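389aa long hypothetical nucleolar protein (Pyrococcus horikoshii, PDB 5ZVE) methylates carbon 5 of cytosine 72 in several tRNAs, using S-adenosyl-L-methionine as the methyl donor. Local coordinates at residues Leu279-Lys284 with Leu370-Phe375; Ile349-Pro354 with Gln362-His367. All coordinates share one frame; numbering follows the deposited sequence.

Interaction 1 of 2, residues Leu279-Lys284 with Leu370-Phe375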
# COMPACT_ATOMS: atom_id res chain seq x y z
N LEU A 279 0.21 9.33 3.96
CA LEU A 279 -0.67 9.60 5.09
C LEU A 279 -1.85 8.63 5.14
O LEU A 279 -2.52 8.50 6.17
CB LEU A 279 -1.18 11.04 5.03
CG LEU A 279 -0.10 12.13 5.14
CD1 LEU A 279 -0.69 13.52 4.91
CD2 LEU A 279 0.61 12.07 6.49
N GLY A 280 -2.11 7.94 4.04
CA GLY A 280 -3.26 7.06 3.94
C GLY A 280 -2.99 5.59 4.26
O GLY A 280 -3.92 4.79 4.30
N VAL A 281 -1.73 5.24 4.48
CA VAL A 281 -1.38 3.83 4.62
C VAL A 281 -1.81 3.29 5.98
O VAL A 281 -1.85 4.00 6.98
CB VAL A 281 0.14 3.59 4.43
CG1 VAL A 281 0.60 4.17 3.10
CG2 VAL A 281 0.94 4.15 5.57
N ARG A 282 -2.18 2.01 5.99
CA ARG A 282 -2.68 1.36 7.19
C ARG A 282 -1.89 0.07 7.42
O ARG A 282 -1.44 -0.56 6.47
CB ARG A 282 -4.18 1.08 7.06
CG ARG A 282 -5.00 2.34 6.82
CD ARG A 282 -6.45 2.01 6.51
NE ARG A 282 -7.16 1.55 7.70
CZ ARG A 282 -8.39 1.05 7.68
NH1 ARG A 282 -9.06 0.94 6.54
NH2 ARG A 282 -8.96 0.65 8.81
N PRO A 283 -1.70 -0.31 8.70
CA PRO A 283 -2.13 0.44 9.88
C PRO A 283 -1.16 1.57 10.20
O PRO A 283 0.02 1.49 9.85
CB PRO A 283 -2.11 -0.62 10.98
CG PRO A 283 -1.02 -1.54 10.58
CD PRO A 283 -1.01 -1.56 9.07
N LYS A 284 -1.66 2.61 10.85
CA LYS A 284 -0.84 3.75 11.23
C LYS A 284 -0.70 3.80 12.75
O LYS A 284 -1.49 4.43 13.44
CB LYS A 284 -1.45 5.05 10.70
CG LYS A 284 -0.57 6.27 10.85
CD LYS A 284 0.68 6.18 10.00
CE LYS A 284 0.33 6.30 8.52
NZ LYS A 284 1.55 6.48 7.68
N LEU A 370 -13.14 1.09 3.51
CA LEU A 370 -12.48 -0.04 4.18
C LEU A 370 -11.09 -0.29 3.58
O LEU A 370 -10.54 -1.39 3.68
CB LEU A 370 -13.35 -1.30 4.08
CG LEU A 370 -14.47 -1.51 5.10
CD1 LEU A 370 -15.23 -0.23 5.43
CD2 LEU A 370 -15.44 -2.58 4.59
N THR A 371 -10.54 0.75 2.97
CA THR A 371 -9.25 0.67 2.28
C THR A 371 -8.25 1.63 2.91
O THR A 371 -8.57 2.34 3.85
CB THR A 371 -9.37 1.04 0.79
OG1 THR A 371 -9.71 2.42 0.67
CG2 THR A 371 -10.44 0.20 0.10
N GLN A 372 -7.04 1.65 2.38
CA GLN A 372 -6.10 2.72 2.68
C GLN A 372 -6.62 4.03 2.11
O GLN A 372 -7.41 4.03 1.16
CB GLN A 372 -4.71 2.39 2.13
CG GLN A 372 -4.02 1.29 2.93
CD GLN A 372 -2.62 0.97 2.44
OE1 GLN A 372 -1.75 0.63 3.23
NE2 GLN A 372 -2.42 1.06 1.13
N GLY A 373 -6.18 5.14 2.69
CA GLY A 373 -6.45 6.44 2.11
C GLY A 373 -5.72 6.51 0.78
O GLY A 373 -4.57 6.08 0.68
N PHE A 374 -6.38 7.04 -0.24
CA PHE A 374 -5.84 6.93 -1.59
C PHE A 374 -6.41 8.00 -2.50
O PHE A 374 -7.42 8.63 -2.19
CB PHE A 374 -6.14 5.54 -2.16
CG PHE A 374 -5.09 5.02 -3.09
CD1 PHE A 374 -3.97 4.37 -2.59
CD2 PHE A 374 -5.22 5.17 -4.46
CE1 PHE A 374 -3.00 3.87 -3.44
CE2 PHE A 374 -4.25 4.68 -5.32
CZ PHE A 374 -3.14 4.03 -4.81
N PHE A 375 -5.74 8.21 -3.62
CA PHE A 375 -6.14 9.25 -4.56
C PHE A 375 -5.79 8.84 -5.98
O PHE A 375 -4.70 8.34 -6.24
CB PHE A 375 -5.46 10.57 -4.20
CG PHE A 375 -5.79 11.70 -5.13
CD1 PHE A 375 -6.97 12.41 -4.99
CD2 PHE A 375 -4.93 12.04 -6.16
CE1 PHE A 375 -7.29 13.44 -5.85
CE2 PHE A 375 -5.23 13.08 -7.02
CZ PHE A 375 -6.41 13.78 -6.87
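Gly280 O accepts the backbone hydrogen bond of Gly373 N at 2.8 Å, the shortest polar link between the two segments. The two segments can come this close because both residues are glycines: their CA atoms lie 3.7 Å apart, and a beta carbon built on Gly280 would fall only 2.3 Å from Gly373 O. Beside this bond, Gln372 CB rests 3.3 Å from Gly280 O. Gln372 CG is anti to the carbonyl carbon (chi1 -72°), close to Gly280 O; the extended chain beyond it carries OE1 to the backbone at Val281 and Arg282. There Arg282 N donates to Gln372 OE1 over 3.1 Å, nearly straight at the hydrogen (170°), although the donor is tilted from the amide plane.

The Arg282 and Gln372 side chains run past one another in opposite senses, and Arg282 CD packs 3.4 Å from Thr371 O. Arg282 NH1 donates to Thr371 O at 3.1 Å; the oxygen lies close to the guanidinium plane, whereas NH1 is well above the carbonyl plane, 57° out of it. Glu31 O receives NE and Glu34 forms a salt bridge with NH1, so the guanidinium joins this segment to the N-terminal region as well. Val281 touches Cys323, the predicted nucleophile, with its side chain, and Gly280 makes a backbone hydrogen bond with that cysteine. Strand 374-381, the reversed strand characteristic of class I methyltransferases, pairs antiparallel with strand 316-322, and its lead-in here packs against the loop beside the predicted nucleophile of this RsmB/NOP enzyme.

Interaction 2 of 2, residues Ile349-Pro354 with Gln362-His367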
# COMPACT_ATOMS: atom_id res chain seq x y z
N ILE A 349 -13.73 2.99 -13.67
CA ILE A 349 -14.29 2.44 -12.44
C ILE A 349 -14.29 3.52 -11.37
O ILE A 349 -13.25 4.07 -11.03
CB ILE A 349 -13.48 1.22 -11.94
CG1 ILE A 349 -13.53 0.09 -12.97
CG2 ILE A 349 -14.00 0.75 -10.58
CD1 ILE A 349 -12.65 -1.10 -12.63
N PHE A 350 -15.47 3.83 -10.84
CA PHE A 350 -15.57 4.82 -9.78
C PHE A 350 -16.41 4.27 -8.64
O PHE A 350 -17.64 4.28 -8.70
CB PHE A 350 -16.19 6.12 -10.29
CG PHE A 350 -15.80 7.33 -9.48
CD1 PHE A 350 -16.27 7.50 -8.19
CD2 PHE A 350 -14.98 8.31 -10.03
CE1 PHE A 350 -15.91 8.60 -7.44
CE2 PHE A 350 -14.62 9.42 -9.29
CZ PHE A 350 -15.09 9.57 -7.99
N ILE A 351 -15.73 3.79 -7.60
CA ILE A 351 -16.42 3.25 -6.44
C ILE A 351 -15.98 3.96 -5.17
O ILE A 351 -16.44 3.64 -4.08
CB ILE A 351 -16.18 1.73 -6.30
CG1 ILE A 351 -14.69 1.42 -6.21
CG2 ILE A 351 -16.83 0.98 -7.47
CD1 ILE A 351 -14.34 -0.05 -6.36
N GLY A 352 -15.09 4.94 -5.31
CA GLY A 352 -14.63 5.69 -4.16
C GLY A 352 -15.48 6.92 -3.92
O GLY A 352 -16.70 6.88 -4.10
N SER A 353 -14.84 8.00 -3.51
CA SER A 353 -15.51 9.28 -3.28
C SER A 353 -15.02 10.33 -4.26
O SER A 353 -13.94 10.18 -4.84
CB SER A 353 -15.28 9.76 -1.84
OG SER A 353 -15.94 8.94 -0.90
N PRO A 354 -15.81 11.40 -4.45
CA PRO A 354 -15.30 12.55 -5.20
C PRO A 354 -14.11 13.20 -4.50
O PRO A 354 -13.94 13.02 -3.29
CB PRO A 354 -16.50 13.51 -5.26
CG PRO A 354 -17.49 12.98 -4.26
CD PRO A 354 -17.24 11.51 -4.15
N GLN A 362 -10.80 10.55 -8.06
CA GLN A 362 -11.40 9.55 -7.19
C GLN A 362 -10.60 9.37 -5.91
O GLN A 362 -9.41 9.04 -5.94
CB GLN A 362 -11.52 8.21 -7.93
CG GLN A 362 -12.28 7.15 -7.16
CD GLN A 362 -12.50 5.88 -7.96
OE1 GLN A 362 -13.23 4.99 -7.53
NE2 GLN A 362 -11.88 5.79 -9.13
N ARG A 363 -11.26 9.57 -4.77
CA ARG A 363 -10.61 9.40 -3.48
C ARG A 363 -11.14 8.18 -2.74
O ARG A 363 -12.31 7.83 -2.87
CB ARG A 363 -10.79 10.64 -2.60
CG ARG A 363 -9.64 11.65 -2.68
CD ARG A 363 -9.93 12.85 -1.80
NE ARG A 363 -8.81 13.78 -1.74
CZ ARG A 363 -7.92 13.82 -0.75
NH1 ARG A 363 -8.01 12.95 0.26
NH2 ARG A 363 -6.94 14.71 -0.77
N PHE A 364 -10.26 7.56 -1.97
CA PHE A 364 -10.64 6.47 -1.09
C PHE A 364 -10.36 6.86 0.35
O PHE A 364 -9.33 7.47 0.65
CB PHE A 364 -9.90 5.18 -1.46
CG PHE A 364 -10.33 4.58 -2.77
CD1 PHE A 364 -9.72 4.96 -3.96
CD2 PHE A 364 -11.34 3.64 -2.81
CE1 PHE A 364 -10.12 4.40 -5.17
CE2 PHE A 364 -11.75 3.08 -4.02
CZ PHE A 364 -11.14 3.46 -5.20
N TYR A 365 -11.30 6.54 1.23
CA TYR A 365 -11.18 6.82 2.65
C TYR A 365 -11.30 5.54 3.45
O TYR A 365 -12.10 4.67 3.08
CB TYR A 365 -12.24 7.82 3.10
CG TYR A 365 -12.10 9.19 2.48
CD1 TYR A 365 -11.22 10.12 3.01
CD2 TYR A 365 -12.87 9.56 1.38
CE1 TYR A 365 -11.09 11.38 2.46
CE2 TYR A 365 -12.75 10.83 0.82
CZ TYR A 365 -11.86 11.73 1.37
OH TYR A 365 -11.73 12.99 0.83
N PRO A 366 -10.53 5.41 4.54
CA PRO A 366 -10.57 4.18 5.34
C PRO A 366 -11.93 3.91 5.99
O PRO A 366 -12.35 2.75 6.07
CB PRO A 366 -9.49 4.41 6.41
CG PRO A 366 -9.34 5.89 6.49
CD PRO A 366 -9.59 6.40 5.09
N HIS A 367 -12.61 4.95 6.45
CA HIS A 367 -13.88 4.78 7.14
C HIS A 367 -15.05 4.57 6.18
O HIS A 367 -16.07 4.00 6.55
CB HIS A 367 -14.16 5.97 8.06
CG HIS A 367 -14.37 7.27 7.34
ND1 HIS A 367 -13.44 7.79 6.47
CD2 HIS A 367 -15.39 8.15 7.38
CE1 HIS A 367 -13.89 8.94 5.99
NE2 HIS A 367 -15.07 9.18 6.53
O HOH W 1 -14.00 13.67 -0.43
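Gln362 CB lies 3.6 Å from Phe350 CE2, over one face of the ring. CG is anti to the backbone N (chi1 -174°) and stands 3.8 Å from the centroid of the Phe350 ring, almost on its normal, which makes a CH-pi contact over the centre. CD continues across the same face near Phe350 CG, and the amide is stacked on the ring with the two planes only 7° apart. At the tip, Gln362 OE1 is gripped by two backbone donors, Ile351 N at 2.8 Å and Gly352 N at 2.9 Å; the second lies in the carbonyl plane on a lone pair, the first is tilted from it. The other branch, Gln362 NE2, donates to Ile349 O at 2.9 Å and also to Gln347, so both ends of the amide are held and its flip is fixed. An alanine here would probably leave the N-H groups of Ile351 and Gly352 and the carbonyl of Ile349 short of a partner, and Phe350 without the amide beneath its face.

Beyond this turn the segments become the beta hairpin of strands 353-355 and 361-364. Ser353 and Arg363 form an antiparallel hydrogen-bonded pair: Ser353 N reaches Arg363 O over 2.6 Å, and Arg363 N returns to Ser353 O over 2.7 Å. Next to it, Gly352 CA sits 4.2 Å from the centroid of the Phe364 ring, over the face but offset toward the rim, while Ile351 CG1 meets the edge of that ring. Ser353 CB touches the edge of Tyr365, whose hydroxyl is bridged by a water to Pro354 O.

How the interactions relate
Along the chain, the loop 279-284 comes first, after strand 267-273, and 85 residues separate it from its partner 370-375. Within the long loop that interaction 1 closes, the chain passes through helix 291-310 and strand 316-322 before reaching 349-354. Interaction 2 then closes a much shorter loop, with seven residues between its segments, and is wholly nested inside the first. Helix 366-369 leads directly from one contact to the other. Strands 361-364 and 374-381 are sheet neighbours, with a probable hydrogen bond from Phe364 N to Phe374 O (3.0 Å). Pro366 CB packs against both Thr371 O and Arg282 NH1, so the start of helix 366-369, the lead-in to the last strand and the loop beside the predicted nucleophile meet there.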